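Local coordinates for salicylate carboxymethyltransferase (Clarkia breweri, PDB 1M6E), which transfers a methyl group from S-adenosyl-L-methionine to the carboxyl group of the plant hormone salicylic acid, giving the volatile ester methyl salicylate, at residues 89-94 against 120-125. Residues are numbered along the deposited sequence; the frame is centred on the assembly and turned at random.
Sequences SPEYQI and VCFING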
loop_
_atom_site.group_PDB
_atom_site.type_symbol
_atom_site.label_atom_id
_atom_site.label_comp_id
_atom_site.label_asym_id
_atom_site.label_seq_id
_atom_site.Cartn_x
_atom_site.Cartn_y
_atom_site.Cartn_z
ATOM N N SER A 89 22.195 -14.548 -6.053
ATOM C CA SER A 89 20.750 -14.666 -5.934
ATOM C C SER A 89 20.171 -13.543 -6.723
ATOM O O SER A 89 20.861 -12.586 -7.030
ATOM C CB SER A 89 20.328 -14.520 -4.487
ATOM O OG SER A 89 21.242 -15.191 -3.633
ATOM N N PRO A 90 18.906 -13.654 -7.113
ATOM C CA PRO A 90 18.376 -12.523 -7.872
ATOM C C PRO A 90 17.828 -11.589 -6.817
ATOM O O PRO A 90 17.885 -11.920 -5.626
ATOM C CB PRO A 90 17.262 -13.161 -8.696
ATOM C CG PRO A 90 16.717 -14.197 -7.760
ATOM C CD PRO A 90 17.998 -14.810 -7.180
ATOM N N GLU A 91 17.331 -10.426 -7.230
ATOM C CA GLU A 91 16.700 -9.502 -6.287
ATOM C C GLU A 91 15.235 -9.909 -6.343
ATOM O O GLU A 91 14.701 -10.163 -7.430
ATOM C CB GLU A 91 16.841 -8.055 -6.746
ATOM C CG GLU A 91 18.198 -7.472 -6.477
ATOM C CD GLU A 91 18.358 -6.068 -7.034
ATOM O OE1 GLU A 91 18.201 -5.898 -8.267
ATOM O OE2 GLU A 91 18.650 -5.143 -6.239
ATOM N N TYR A 92 14.573 -10.003 -5.199
ATOM C CA TYR A 92 13.180 -10.406 -5.252
ATOM C C TYR A 92 12.286 -9.196 -5.281
ATOM O O TYR A 92 12.473 -8.261 -4.490
ATOM C CB TYR A 92 12.837 -11.292 -4.069
ATOM C CG TYR A 92 13.695 -12.511 -4.022
ATOM C CD1 TYR A 92 15.001 -12.455 -3.518
ATOM C CD2 TYR A 92 13.229 -13.720 -4.536
ATOM C CE1 TYR A 92 15.826 -13.583 -3.529
ATOM C CE2 TYR A 92 14.040 -14.851 -4.553
ATOM C CZ TYR A 92 15.334 -14.778 -4.050
ATOM O OH TYR A 92 16.111 -15.909 -4.085
ATOM N N GLN A 93 11.342 -9.187 -6.221
ATOM C CA GLN A 93 10.418 -8.069 -6.309
ATOM C C GLN A 93 9.003 -8.542 -6.128
ATOM O O GLN A 93 8.393 -9.104 -7.033
ATOM C CB GLN A 93 10.539 -7.360 -7.621
ATOM C CG GLN A 93 9.650 -6.181 -7.684
ATOM C CD GLN A 93 9.985 -5.374 -8.877
ATOM O OE1 GLN A 93 10.152 -5.934 -9.965
ATOM N NE2 GLN A 93 10.100 -4.049 -8.709
ATOM N N ILE A 94 8.487 -8.270 -4.937
ATOM C CA ILE A 94 7.172 -8.700 -4.526
ATOM C C ILE A 94 5.997 -7.759 -4.727
ATOM O O ILE A 94 6.074 -6.553 -4.497
ATOM C CB ILE A 94 7.228 -9.086 -3.079
ATOM C CG1 ILE A 94 8.346 -10.093 -2.889
ATOM C CG2 ILE A 94 5.889 -9.627 -2.640
ATOM C CD1 ILE A 94 8.433 -10.567 -1.463
ATOM N N VAL A 120 17.306 -9.358 -0.237
ATOM C CA VAL A 120 16.761 -8.030 -0.491
ATOM C C VAL A 120 15.423 -8.228 -1.211
ATOM O O VAL A 120 15.363 -8.709 -2.351
ATOM C CB VAL A 120 17.751 -7.116 -1.308
ATOM C CG1 VAL A 120 17.494 -7.218 -2.808
ATOM C CG2 VAL A 120 17.643 -5.655 -0.823
ATOM N N CYS A 121 14.342 -7.902 -0.510
ATOM C CA CYS A 121 13.017 -8.047 -1.077
ATOM C C CYS A 121 12.254 -6.743 -1.114
ATOM O O CYS A 121 11.767 -6.233 -0.111
ATOM C CB CYS A 121 12.210 -9.073 -0.297
ATOM S SG CYS A 121 13.182 -10.479 0.186
ATOM N N PHE A 122 12.147 -6.198 -2.299
ATOM C CA PHE A 122 11.420 -4.982 -2.442
ATOM C C PHE A 122 9.908 -5.269 -2.473
ATOM O O PHE A 122 9.383 -5.810 -3.454
ATOM C CB PHE A 122 11.943 -4.330 -3.699
ATOM C CG PHE A 122 13.430 -4.202 -3.690
ATOM C CD1 PHE A 122 14.207 -4.886 -4.582
ATOM C CD2 PHE A 122 14.048 -3.364 -2.785
ATOM C CE1 PHE A 122 15.570 -4.729 -4.576
ATOM C CE2 PHE A 122 15.404 -3.200 -2.769
ATOM C CZ PHE A 122 16.165 -3.884 -3.671
ATOM N N ILE A 123 9.211 -4.926 -1.390
ATOM C CA ILE A 123 7.776 -5.178 -1.355
ATOM C C ILE A 123 6.935 -4.043 -1.887
ATOM O O ILE A 123 7.206 -2.877 -1.617
ATOM C CB ILE A 123 7.284 -5.523 0.045
ATOM C CG1 ILE A 123 7.838 -6.890 0.441
ATOM C CG2 ILE A 123 5.753 -5.540 0.064
ATOM C CD1 ILE A 123 7.485 -7.327 1.808
ATOM N N ASN A 124 5.911 -4.410 -2.649
ATOM C CA ASN A 124 5.011 -3.456 -3.263
ATOM C C ASN A 124 3.571 -3.918 -3.116
ATOM O O ASN A 124 3.261 -5.073 -3.425
ATOM C CB ASN A 124 5.324 -3.309 -4.763
ATOM C CG ASN A 124 6.778 -2.952 -5.037
ATOM O OD1 ASN A 124 7.274 -1.922 -4.591
ATOM N ND2 ASN A 124 7.467 -3.804 -5.783
ATOM N N GLY A 125 2.702 -3.020 -2.641
ATOM C CA GLY A 125 1.271 -3.307 -2.530
ATOM C C GLY A 125 0.581 -2.814 -3.815
ATOM O O GLY A 125 0.790 -1.691 -4.212
#
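I94 packs against C121 and I123 on one face of a parallel strand pair. Its CD1 lies 4.2 Å from CB of C121 and equally near CG1 of I123. The two isoleucines run side by side and point the same way. In I94, the extended second torsion (chi2 -178°) carries CD1 out to these two partners. Y92 is on this face too. SG of C121 sits oblique to its ring, 5.5 Å from the ring centre, in a sulfur-aromatic contact. P90 CG lies over one face of that ring, offset toward the rim.

The opposite sheet face carries Q93 and F122. The carboxylate of E91 meets the F122 ring at its edge, with OE2 3.5 Å from CE1. The two planes are nearly perpendicular, 83° apart. The E91 and V120 side chains lie side by side, CG nearest CG1, though V120 is poorly ordered. The polar end of E91 pairs with R133 of the second subunit in a salt bridge.

Backbone hydrogen bonds join 92-94 to 120-124. Y92 N donates to V120 O, and F122 N donates to Y92 O at 3.0 Å. I94 N then donates to F122 O. At the far end, I94 O accepts from N124 N at 2.8 Å and, weakly, from N124 ND2.

This pair belongs to a beta-alpha-beta unit of the Rossmann-like methyltransferase fold. Within the chain, 121-127 is an edge strand and 91-98 lies between it and 52-58. G125 makes backbone hydrogen bonds to the second subunit, and F122 packs on L134 of that subunit. Helix 74-82 packs on the face of Y92, I94 and C121, and E78 of that helix is hydrogen-bonded to Y92 OH.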